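Local structure of mundticin KS immunity protein (Enterococcus mundtii, 2ZRR) at residues T42-D47 against S102-E107; D46-E49 against G53-S56; G62-K67 against P76-R81. The protein contributes to the self-protection of bacteriocin-producing cells, probably by conferring immunity to mundticin KS. One frame throughout, in Å; residues are numbered along the deposited sequence.

Overall arrangement
The three contacts sample one antiparallel four-helix bundle of helices 33-48, 55-70, 75-90 and 99-109. Interaction 1 joins the first helix to the last; interaction 2 spans the loop from the first into the second, and interaction 3 pairs the second with the third. Both segments of interaction 3 fall between the two segments of interaction 1, and after those of interaction 2. Centres of interactions 1 and 2, which share D46 and D47, lie about 10 Å apart. Interactions 1 and 3, their centres about 14 Å apart, touch through L45 and G62. Interactions 2 and 3, centres about 17 Å apart, lie on opposite sides of the chain's centre. Local and long-range packing thus together close the bundle.

Interaction 1. Residues T42-D47 against S102-E107; sequences TELLDD and SKKLKE
E43 and K104 reach one another through two different torsion patterns: CG of E43 lies anti to its carbonyl carbon (chi1 -68°) with the chain extended beyond it, whereas K104 folds at chi2 (-53°) and again at chi4. The two side chains cross at about a right angle between the first and last helices of an antiparallel four-helix bundle. The short axes support that assignment, running at 157° to each other with a closest approach of 10.4 Å. The backbones are nearest at L44 and K104, whose CA atoms are 7.1 Å apart.

Beneath the charged groups the contact is aliphatic. L44 and K104 run side by side but point opposite ways, L44 CG 3.9 Å from K104 CB, so the base of the lysine serves as hydrocarbon packing while its amine runs outward. One branch of L44 also meets the next residue of the partner helix: L44 CD1 is 3.9 Å from L105 CD2, the two leucines crossing nearly perpendicularly. Both leucines are buried, and L105 continues inward onto I86 and I90 of helix 75-90, tying this pair of helices to the bundle core. I40, one turn before L44, adds further packing against K104 and E107.

The charged groups form a salt-bridge network of E43, K104 and E107, with the lysine placed between two carboxylates. Its link across the helices, E43 OE1 to K104 NZ at 3.6 Å, is long and its exact geometry doubtful, because the modelled position of OE1 is insecure. The positive charge probably eases the proximity of the two acids. Within helix 99-109 the bond is firmer: K104 NZ donates to E107 OE2 at 3.1 Å, arriving on the syn side and somewhat out of the carboxylate plane.

Interaction 2. Residues D46-E49 against G53-S56; sequences DDLE and GNES
N54 turns its side-chain amide back across the loop toward the main chain of L48 and E49, at the link between the first two helices of the antiparallel four-helix bundle. Its chi1 of 26° is not a staggered value, and it swings CG toward the carbonyls of L48 and E49; the second torsion, -105°, then sets the amide with its nitrogen leading. N54 ND2 comes to 2.7 Å from E49 O and donates a hydrogen bond to it. The bond is weak despite the short distance, since the N-H...O angle is only 119°. The same nitrogen lies 3.4 Å from L48 O, while N54 OD1 keeps 3.9 Å from that carbonyl oxygen.

The acceptor owes its position to a change of backbone course. E49 is the first residue after the helix to abandon helical angles, with a positive phi. Its side chain contributes more loosely, E49 CG standing 4.3 Å from N54 ND2.

L48 forms the inner, buried side of the contact. Its CB is directed toward 53-56, yet the side chain does little more than graze the amide; farther in it packs on L61 and R58 of helix 55-70 and on L97.

N54 occupies the N-cap position of helix 55-70, but its side chain makes no capping bond and is spent instead on the preceding connection. D51 organises the approach to that helix, its carboxylate accepting from the backbone nitrogens of G53 and N54. The nearest side-chain approach between L48 and the asparagine is L48 CD2 to N54 CG, at 4.5 Å.

Interaction 3. Residues G62-K67 against P76-R81; sequences GSYLKK and PLVLSR
Y64 lays one side of its ring along V78, overlapping both the side chain and the main-chain carbonyl of that residue. V78 CG1 sits at the ring edge, in its plane, with Y64 CD2 at 3.4 Å. The neighbouring ring carbon takes the carbonyl: Y64 CE2 is 3.0 Å from V78 O, a tight approach. The valine torsion accounts for this double contact, since CG1 is anti to the backbone N (chi1 159°) and so lies beside the carbonyl carbon, which lets methyl and carbonyl oxygen meet adjacent atoms of the same ring. The two side chains lie alongside, pointing opposite ways.

Farther along, the phenol end reaches the next turn of helix 75-90. Y64 OH lies 3.5 Å from R81 CB and 3.4 Å from R81 C. The arginine offers its base here, while the extended remainder leads its guanidinium away, where L77 CD1 lies over one face of that group. The hydroxyl itself hydrogen-bonds the carboxylate of E85, one turn beyond R81, so a buried ring carries its polar end to a partner on the helix it packs against.

This is packing between the second and third helices of the antiparallel four-helix bundle, helix 55-70 against helix 75-90, close to the turn that connects them. V78 also touches E71 and T73 of that connection. With 192 Å² buried between the segments, Y64 supplies the greatest share.

One face of the tyrosine is occupied from its own helix by K67, whose CD lies 3.7 Å above the ring plane, offset toward the rim. Beyond that methylene the lysine bends at chi4 (90°), and K67 NZ donates to S63 OG at 2.6 Å.

Interaction 1. Residues T42-D47 against S102-E107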
ATOM      1  N   THR A  42       2.629   5.457  -4.190  1.00 27.20           N
ATOM      2  CA  THR A  42       3.411   6.687  -4.163  1.00 31.66           C
ATOM      3  C   THR A  42       2.546   7.817  -3.597  1.00 31.21           C
ATOM      4  O   THR A  42       2.944   8.520  -2.677  1.00 29.45           O
ATOM      5  CB  THR A  42       3.893   7.051  -5.580  1.00 34.08           C
ATOM      6  OG1 THR A  42       4.708   5.987  -6.094  1.00 38.38           O
ATOM      7  CG2 THR A  42       4.693   8.333  -5.565  1.00 31.84           C
ATOM      8  N   GLU A  43       1.348   7.962  -4.152  1.00 35.09           N
ATOM      9  CA  GLU A  43       0.403   8.987  -3.717  1.00 33.64           C
ATOM     10  C   GLU A  43       0.102   8.853  -2.233  1.00 32.63           C
ATOM     11  O   GLU A  43       0.140   9.833  -1.488  1.00 32.80           O
ATOM     12  CB  GLU A  43      -0.904   8.858  -4.504  1.00 32.21           C
ATOM     13  CG  GLU A  43      -0.759   9.196  -5.967  1.00 28.65           C
ATOM     14  CD  GLU A  43      -2.013   8.871  -6.759  1.00 35.08           C
ATOM     15  OE1 GLU A  43      -2.818   8.027  -6.295  1.00 30.95           O
ATOM     16  OE2 GLU A  43      -2.185   9.463  -7.848  1.00 33.15           O
ATOM     17  N   LEU A  44      -0.206   7.631  -1.815  1.00 31.60           N
ATOM     18  CA  LEU A  44      -0.522   7.344  -0.426  1.00 34.05           C
ATOM     19  C   LEU A  44       0.607   7.711   0.529  1.00 35.10           C
ATOM     20  O   LEU A  44       0.374   8.314   1.574  1.00 36.13           O
ATOM     21  CB  LEU A  44      -0.850   5.865  -0.272  1.00 36.90           C
ATOM     22  CG  LEU A  44      -2.332   5.556  -0.137  1.00 34.21           C
ATOM     23  CD1 LEU A  44      -2.595   4.131  -0.585  1.00 38.31           C
ATOM     24  CD2 LEU A  44      -2.750   5.765   1.306  1.00 40.47           C
ATOM     25  N   LEU A  45       1.830   7.332   0.168  1.00 35.92           N
ATOM     26  CA  LEU A  45       2.996   7.619   0.998  1.00 37.03           C
ATOM     27  C   LEU A  45       3.215   9.116   1.106  1.00 37.74           C
ATOM     28  O   LEU A  45       3.514   9.643   2.180  1.00 38.05           O
ATOM     29  CB  LEU A  45       4.237   6.963   0.404  1.00 32.34           C
ATOM     30  CG  LEU A  45       4.423   5.531   0.875  1.00 30.92           C
ATOM     31  CD1 LEU A  45       5.546   4.882   0.087  1.00 32.02           C
ATOM     32  CD2 LEU A  45       4.716   5.528   2.364  1.00 26.27           C
ATOM     33  N   ASP A  46       3.066   9.797  -0.021  1.00 39.63           N
ATOM     34  CA  ASP A  46       3.228  11.241  -0.073  1.00 43.19           C
ATOM     35  C   ASP A  46       2.200  11.927   0.839  1.00 41.12           C
ATOM     36  O   ASP A  46       2.453  12.994   1.403  1.00 43.01           O
ATOM     37  CB  ASP A  46       3.036  11.717  -1.513  1.00 47.47           C
ATOM     38  CG  ASP A  46       3.996  12.826  -1.895  1.00 61.64           C
ATOM     39  OD1 ASP A  46       4.789  12.616  -2.836  1.00 70.29           O
ATOM     40  OD2 ASP A  46       3.958  13.907  -1.262  1.00 63.99           O
ATOM     41  N   ASP A  47       1.044  11.292   0.993  1.00 38.00           N
ATOM     42  CA  ASP A  47      -0.035  11.846   1.794  1.00 37.64           C
ATOM     43  C   ASP A  47      -0.000  11.493   3.272  1.00 39.31           C
ATOM     44  O   ASP A  47      -0.382  12.299   4.113  1.00 40.06           O
ATOM     45  CB  ASP A  47      -1.379  11.407   1.212  1.00 36.90           C
ATOM     46  CG  ASP A  47      -2.502  12.358   1.567  1.00 37.61           C
ATOM     47  OD1 ASP A  47      -3.296  12.030   2.474  1.00 36.06           O
ATOM     48  OD2 ASP A  47      -2.586  13.434   0.940  1.00 43.96           O
ATOM     49  N   SER A 102      -8.326   5.610   3.131  1.00 40.44           N
ATOM     50  CA  SER A 102      -8.832   4.237   3.148  1.00 43.94           C
ATOM     51  C   SER A 102      -9.375   3.869   1.768  1.00 44.86           C
ATOM     52  O   SER A 102      -9.300   2.712   1.350  1.00 48.13           O
ATOM     53  CB  SER A 102      -9.942   4.088   4.180  1.00 40.53           C
ATOM     54  OG  SER A 102     -10.368   5.358   4.617  1.00 48.09           O
ATOM     55  N   LYS A 103      -9.922   4.857   1.066  1.00 42.38           N
ATOM     56  CA  LYS A 103     -10.461   4.627  -0.266  1.00 41.98           C
ATOM     57  C   LYS A 103      -9.318   4.388  -1.226  1.00 37.93           C
ATOM     58  O   LYS A 103      -9.447   3.612  -2.171  1.00 38.79           O
ATOM     59  CB  LYS A 103     -11.290   5.827  -0.730  1.00 47.86           C
ATOM     60  CG  LYS A 103     -12.728   5.820  -0.211  1.00 56.82           C
ATOM     61  CD  LYS A 103     -13.669   6.539  -1.167  1.00 66.36           C
ATOM     62  CE  LYS A 103     -13.942   7.967  -0.710  1.00 70.34           C
ATOM     63  NZ  LYS A 103     -13.403   8.973  -1.674  1.00 75.12           N
ATOM     64  N   LYS A 104      -8.195   5.059  -0.983  1.00 38.56           N
ATOM     65  CA  LYS A 104      -7.013   4.892  -1.826  1.00 37.22           C
ATOM     66  C   LYS A 104      -6.482   3.477  -1.603  1.00 33.45           C
ATOM     67  O   LYS A 104      -6.058   2.808  -2.543  1.00 31.86           O
ATOM     68  CB  LYS A 104      -5.938   5.912  -1.449  1.00 35.22           C
ATOM     69  CG  LYS A 104      -5.698   6.981  -2.490  1.00 37.48           C
ATOM     70  CD  LYS A 104      -5.425   6.388  -3.858  1.00 40.22           C
ATOM     71  CE  LYS A 104      -5.217   7.480  -4.896  1.00 41.96           C
ATOM     72  NZ  LYS A 104      -6.339   7.577  -5.870  1.00 38.80           N
ATOM     73  N   LEU A 105      -6.520   3.033  -0.350  1.00 35.06           N
ATOM     74  CA  LEU A 105      -6.064   1.695   0.009  1.00 42.13           C
ATOM     75  C   LEU A 105      -6.963   0.629  -0.629  1.00 46.85           C
ATOM     76  O   LEU A 105      -6.475  -0.301  -1.280  1.00 47.76           O
ATOM     77  CB  LEU A 105      -6.070   1.527   1.532  1.00 42.02           C
ATOM     78  CG  LEU A 105      -4.740   1.716   2.278  1.00 45.89           C
ATOM     79  CD1 LEU A 105      -4.873   1.178   3.705  1.00 38.11           C
ATOM     80  CD2 LEU A 105      -3.613   1.001   1.534  1.00 41.12           C
ATOM     81  N   LYS A 106      -8.275   0.772  -0.434  1.00 49.47           N
ATOM     82  CA  LYS A 106      -9.262  -0.163  -0.983  1.00 45.70           C
ATOM     83  C   LYS A 106      -9.132  -0.222  -2.499  1.00 44.15           C
ATOM     84  O   LYS A 106      -9.281  -1.282  -3.116  1.00 42.82           O
ATOM     85  CB  LYS A 106     -10.682   0.277  -0.598  1.00 49.84           C
ATOM     86  CG  LYS A 106     -10.983   0.169   0.895  1.00 54.30           C
ATOM     87  CD  LYS A 106     -12.463   0.370   1.205  1.00 57.27           C
ATOM     88  CE  LYS A 106     -12.727   1.775   1.746  1.00 61.27           C
ATOM     89  NZ  LYS A 106     -13.673   1.791   2.900  1.00 59.54           N
ATOM     90  N   GLU A 107      -8.853   0.934  -3.092  1.00 42.45           N
ATOM     91  CA  GLU A 107      -8.680   1.050  -4.530  1.00 43.18           C
ATOM     92  C   GLU A 107      -7.406   0.285  -4.927  1.00 45.24           C
ATOM     93  O   GLU A 107      -7.273  -0.210  -6.050  1.00 41.90           O
ATOM     94  CB  GLU A 107      -8.583   2.533  -4.890  1.00 43.29           C
ATOM     95  CG  GLU A 107      -7.975   2.855  -6.236  1.00 52.09           C
ATOM     96  CD  GLU A 107      -7.808   4.356  -6.433  1.00 57.35           C
ATOM     97  OE1 GLU A 107      -7.309   4.782  -7.501  1.00 57.14           O
ATOM     98  OE2 GLU A 107      -8.182   5.109  -5.504  1.00 60.74           O
TER

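Interaction 2. Residues D46-E49 against G53-S56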
ATOM      1  N   ASP A  46       3.066   9.797  -0.021  1.00 39.63           N
ATOM      2  CA  ASP A  46       3.228  11.241  -0.073  1.00 43.19           C
ATOM      3  C   ASP A  46       2.200  11.927   0.839  1.00 41.12           C
ATOM      4  O   ASP A  46       2.453  12.994   1.403  1.00 43.01           O
ATOM      5  CB  ASP A  46       3.036  11.717  -1.513  1.00 47.47           C
ATOM      6  CG  ASP A  46       3.996  12.826  -1.895  1.00 61.64           C
ATOM      7  OD1 ASP A  46       4.789  12.616  -2.836  1.00 70.29           O
ATOM      8  OD2 ASP A  46       3.958  13.907  -1.262  1.00 63.99           O
ATOM      9  N   ASP A  47       1.044  11.292   0.993  1.00 38.00           N
ATOM     10  CA  ASP A  47      -0.035  11.846   1.794  1.00 37.64           C
ATOM     11  C   ASP A  47      -0.000  11.493   3.272  1.00 39.31           C
ATOM     12  O   ASP A  47      -0.382  12.299   4.113  1.00 40.06           O
ATOM     13  CB  ASP A  47      -1.379  11.407   1.212  1.00 36.90           C
ATOM     14  CG  ASP A  47      -2.502  12.358   1.567  1.00 37.61           C
ATOM     15  OD1 ASP A  47      -3.296  12.030   2.474  1.00 36.06           O
ATOM     16  OD2 ASP A  47      -2.586  13.434   0.940  1.00 43.96           O
ATOM     17  N   LEU A  48       0.452  10.289   3.586  1.00 43.99           N
ATOM     18  CA  LEU A  48       0.504   9.818   4.963  1.00 44.64           C
ATOM     19  C   LEU A  48       1.304  10.644   5.965  1.00 47.25           C
ATOM     20  O   LEU A  48       0.950  10.677   7.145  1.00 50.69           O
ATOM     21  CB  LEU A  48       1.007   8.376   4.992  1.00 45.61           C
ATOM     22  CG  LEU A  48      -0.074   7.335   4.711  1.00 41.82           C
ATOM     23  CD1 LEU A  48       0.563   5.978   4.534  1.00 43.04           C
ATOM     24  CD2 LEU A  48      -1.071   7.319   5.860  1.00 44.96           C
ATOM     25  N   GLU A  49       2.375  11.297   5.525  1.00 47.82           N
ATOM     26  CA  GLU A  49       3.192  12.093   6.446  1.00 54.41           C
ATOM     27  C   GLU A  49       4.017  11.207   7.389  1.00 52.29           C
ATOM     28  O   GLU A  49       3.494  10.277   8.021  1.00 48.18           O
ATOM     29  CB  GLU A  49       2.314  13.039   7.289  1.00 62.60           C
ATOM     30  CG  GLU A  49       2.207  12.649   8.785  1.00 71.01           C
ATOM     31  CD  GLU A  49       1.547  13.716   9.659  1.00 76.43           C
ATOM     32  OE1 GLU A  49       0.738  13.349  10.546  1.00 73.89           O
ATOM     33  OE2 GLU A  49       1.846  14.917   9.462  1.00 79.48           O
ATOM     34  N   GLY A  53       2.985   7.743  14.417  1.00 56.32           N
ATOM     35  CA  GLY A  53       1.703   7.069  14.327  1.00 55.96           C
ATOM     36  C   GLY A  53       1.554   6.082  13.188  1.00 54.97           C
ATOM     37  O   GLY A  53       1.126   4.949  13.411  1.00 56.32           O
ATOM     38  N   ASN A  54       1.898   6.496  11.969  1.00 54.16           N
ATOM     39  CA  ASN A  54       1.772   5.615  10.813  1.00 54.52           C
ATOM     40  C   ASN A  54       3.075   5.104  10.207  1.00 53.97           C
ATOM     41  O   ASN A  54       3.127   4.840   9.009  1.00 55.52           O
ATOM     42  CB  ASN A  54       0.958   6.294   9.701  1.00 54.62           C
ATOM     43  CG  ASN A  54       1.021   7.804   9.758  1.00 54.52           C
ATOM     44  OD1 ASN A  54       0.057   8.454  10.165  1.00 61.91           O
ATOM     45  ND2 ASN A  54       2.145   8.375   9.336  1.00 53.15           N
ATOM     46  N   GLU A  55       4.122   4.944  11.011  1.00 53.97           N
ATOM     47  CA  GLU A  55       5.392   4.462  10.468  1.00 54.59           C
ATOM     48  C   GLU A  55       5.275   3.026   9.955  1.00 51.11           C
ATOM     49  O   GLU A  55       5.810   2.685   8.900  1.00 50.68           O
ATOM     50  CB  GLU A  55       6.504   4.561  11.524  1.00 57.00           C
ATOM     51  CG  GLU A  55       7.645   5.522  11.151  1.00 60.84           C
ATOM     52  CD  GLU A  55       7.738   5.789   9.648  1.00 66.54           C
ATOM     53  OE1 GLU A  55       7.483   6.941   9.229  1.00 65.56           O
ATOM     54  OE2 GLU A  55       8.063   4.849   8.885  1.00 67.68           O
ATOM     55  N   SER A  56       4.564   2.187  10.696  1.00 49.99           N
ATOM     56  CA  SER A  56       4.392   0.796  10.297  1.00 53.51           C
ATOM     57  C   SER A  56       3.700   0.680   8.942  1.00 50.07           C
ATOM     58  O   SER A  56       4.080  -0.145   8.116  1.00 49.53           O
ATOM     59  CB  SER A  56       3.590   0.040  11.357  1.00 59.39           C
ATOM     60  OG  SER A  56       3.842   0.564  12.654  1.00 72.69           O
TER

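Interaction 3. Residues G62-K67 against P76-R81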
ATOM      1  N   GLY A  62       5.928   1.286   1.699  1.00 29.94           N
ATOM      2  CA  GLY A  62       7.233   1.521   1.105  1.00 28.90           C
ATOM      3  C   GLY A  62       7.871   0.222   0.670  1.00 27.23           C
ATOM      4  O   GLY A  62       8.468   0.133  -0.402  1.00 28.48           O
ATOM      5  N   SER A  63       7.726  -0.799   1.502  1.00 28.51           N
ATOM      6  CA  SER A  63       8.289  -2.104   1.192  1.00 35.43           C
ATOM      7  C   SER A  63       7.675  -2.714  -0.073  1.00 35.95           C
ATOM      8  O   SER A  63       8.394  -3.237  -0.931  1.00 36.02           O
ATOM      9  CB  SER A  63       8.090  -3.058   2.369  1.00 39.71           C
ATOM     10  OG  SER A  63       8.206  -4.408   1.943  1.00 49.56           O
ATOM     11  N   TYR A  64       6.352  -2.647  -0.204  1.00 30.89           N
ATOM     12  CA  TYR A  64       5.720  -3.225  -1.380  1.00 29.32           C
ATOM     13  C   TYR A  64       5.932  -2.430  -2.651  1.00 25.47           C
ATOM     14  O   TYR A  64       5.886  -2.990  -3.752  1.00 26.96           O
ATOM     15  CB  TYR A  64       4.242  -3.474  -1.113  1.00 29.22           C
ATOM     16  CG  TYR A  64       4.071  -4.798  -0.432  1.00 34.01           C
ATOM     17  CD1 TYR A  64       4.171  -4.904   0.953  1.00 39.43           C
ATOM     18  CD2 TYR A  64       3.914  -5.968  -1.177  1.00 38.52           C
ATOM     19  CE1 TYR A  64       4.124  -6.144   1.584  1.00 43.71           C
ATOM     20  CE2 TYR A  64       3.868  -7.214  -0.562  1.00 42.78           C
ATOM     21  CZ  TYR A  64       3.976  -7.299   0.822  1.00 46.83           C
ATOM     22  OH  TYR A  64       3.942  -8.537   1.442  1.00 47.86           O
ATOM     23  N   LEU A  65       6.193  -1.132  -2.511  1.00 26.17           N
ATOM     24  CA  LEU A  65       6.453  -0.319  -3.685  1.00 21.91           C
ATOM     25  C   LEU A  65       7.741  -0.841  -4.330  1.00 23.66           C
ATOM     26  O   LEU A  65       7.811  -1.010  -5.551  1.00 23.37           O
ATOM     27  CB  LEU A  65       6.600   1.155  -3.301  1.00 23.98           C
ATOM     28  CG  LEU A  65       7.069   2.088  -4.424  1.00 22.91           C
ATOM     29  CD1 LEU A  65       6.087   2.069  -5.585  1.00 26.34           C
ATOM     30  CD2 LEU A  65       7.214   3.493  -3.870  1.00 24.70           C
ATOM     31  N   LYS A  66       8.762  -1.121  -3.522  1.00 26.96           N
ATOM     32  CA  LYS A  66      10.001  -1.636  -4.101  1.00 28.75           C
ATOM     33  C   LYS A  66       9.812  -3.062  -4.627  1.00 23.51           C
ATOM     34  O   LYS A  66      10.374  -3.427  -5.660  1.00 26.16           O
ATOM     35  CB  LYS A  66      11.153  -1.589  -3.088  1.00 37.74           C
ATOM     36  CG  LYS A  66      10.790  -2.016  -1.702  1.00 44.54           C
ATOM     37  CD  LYS A  66      12.037  -2.404  -0.930  1.00 59.44           C
ATOM     38  CE  LYS A  66      11.947  -3.840  -0.423  1.00 65.99           C
ATOM     39  NZ  LYS A  66      10.857  -4.607  -1.103  1.00 68.04           N
ATOM     40  N   LYS A  67       9.019  -3.869  -3.928  1.00 25.61           N
ATOM     41  CA  LYS A  67       8.759  -5.237  -4.387  1.00 26.40           C
ATOM     42  C   LYS A  67       8.096  -5.199  -5.753  1.00 23.65           C
ATOM     43  O   LYS A  67       8.391  -6.033  -6.608  1.00 24.34           O
ATOM     44  CB  LYS A  67       7.839  -5.981  -3.421  1.00 28.73           C
ATOM     45  CG  LYS A  67       8.516  -6.495  -2.169  1.00 33.32           C
ATOM     46  CD  LYS A  67       7.558  -7.337  -1.346  1.00 41.09           C
ATOM     47  CE  LYS A  67       8.197  -7.791  -0.042  1.00 45.27           C
ATOM     48  NZ  LYS A  67       7.972  -6.817   1.059  1.00 47.63           N
ATOM     49  N   PRO A  76      -0.961  -9.632  -8.695  1.00 27.53           N
ATOM     50  CA  PRO A  76      -1.878 -10.268  -7.726  1.00 27.89           C
ATOM     51  C   PRO A  76      -1.183 -10.984  -6.551  1.00 26.09           C
ATOM     52  O   PRO A  76      -1.664 -10.938  -5.420  1.00 25.91           O
ATOM     53  CB  PRO A  76      -2.711 -11.231  -8.575  1.00 24.89           C
ATOM     54  CG  PRO A  76      -2.517 -10.777 -10.008  1.00 29.18           C
ATOM     55  CD  PRO A  76      -1.166 -10.119 -10.071  1.00 27.20           C
ATOM     56  N   LEU A  77      -0.053 -11.637  -6.817  1.00 28.23           N
ATOM     57  CA  LEU A  77       0.680 -12.342  -5.763  1.00 29.54           C
ATOM     58  C   LEU A  77       1.245 -11.385  -4.715  1.00 31.83           C
ATOM     59  O   LEU A  77       1.079 -11.601  -3.508  1.00 31.90           O
ATOM     60  CB  LEU A  77       1.830 -13.154  -6.361  1.00 28.80           C
ATOM     61  CG  LEU A  77       2.890 -13.613  -5.351  1.00 28.67           C
ATOM     62  CD1 LEU A  77       2.228 -14.382  -4.219  1.00 28.98           C
ATOM     63  CD2 LEU A  77       3.916 -14.476  -6.053  1.00 29.04           C
ATOM     64  N   VAL A  78       1.914 -10.330  -5.189  1.00 35.66           N
ATOM     65  CA  VAL A  78       2.524  -9.320  -4.319  1.00 33.32           C
ATOM     66  C   VAL A  78       1.492  -8.576  -3.489  1.00 30.95           C
ATOM     67  O   VAL A  78       1.676  -8.384  -2.293  1.00 31.30           O
ATOM     68  CB  VAL A  78       3.322  -8.277  -5.144  1.00 39.34           C
ATOM     69  CG1 VAL A  78       3.497  -6.998  -4.342  1.00 44.87           C
ATOM     70  CG2 VAL A  78       4.682  -8.829  -5.512  1.00 39.48           C
ATOM     71  N   LEU A  79       0.409  -8.158  -4.138  1.00 33.50           N
ATOM     72  CA  LEU A  79      -0.659  -7.422  -3.471  1.00 33.93           C
ATOM     73  C   LEU A  79      -1.481  -8.258  -2.507  1.00 37.50           C
ATOM     74  O   LEU A  79      -1.986  -7.743  -1.512  1.00 40.72           O
ATOM     75  CB  LEU A  79      -1.582  -6.799  -4.508  1.00 36.13           C
ATOM     76  CG  LEU A  79      -0.959  -5.611  -5.226  1.00 36.24           C
ATOM     77  CD1 LEU A  79      -1.837  -5.194  -6.385  1.00 37.33           C
ATOM     78  CD2 LEU A  79      -0.772  -4.481  -4.234  1.00 35.34           C
ATOM     79  N   SER A  80      -1.642  -9.540  -2.806  1.00 38.14           N
ATOM     80  CA  SER A  80      -2.394 -10.418  -1.918  1.00 42.21           C
ATOM     81  C   SER A  80      -1.619 -10.550  -0.602  1.00 43.96           C
ATOM     82  O   SER A  80      -2.205 -10.591   0.485  1.00 41.55           O
ATOM     83  CB  SER A  80      -2.573 -11.794  -2.567  1.00 44.40           C
ATOM     84  OG  SER A  80      -3.205 -11.680  -3.831  1.00 46.75           O
ATOM     85  N   ARG A  81      -0.293 -10.604  -0.720  1.00 49.05           N
ATOM     86  CA  ARG A  81       0.595 -10.715   0.436  1.00 51.58           C
ATOM     87  C   ARG A  81       0.633  -9.388   1.197  1.00 51.33           C
ATOM     88  O   ARG A  81       0.743  -9.355   2.426  1.00 51.87           O
ATOM     89  CB  ARG A  81       2.005 -11.110  -0.032  1.00 51.84           C
ATOM     90  CG  ARG A  81       2.106 -12.579  -0.455  1.00 53.70           C
ATOM     91  CD  ARG A  81       3.390 -12.919  -1.213  1.00 52.79           C
ATOM     92  NE  ARG A  81       3.578 -14.371  -1.297  1.00 56.35           N
ATOM     93  CZ  ARG A  81       4.566 -14.983  -1.946  1.00 55.97           C
ATOM     94  NH1 ARG A  81       5.490 -14.285  -2.590  1.00 49.44           N
ATOM     95  NH2 ARG A  81       4.627 -16.308  -1.951  1.00 61.50           N
TER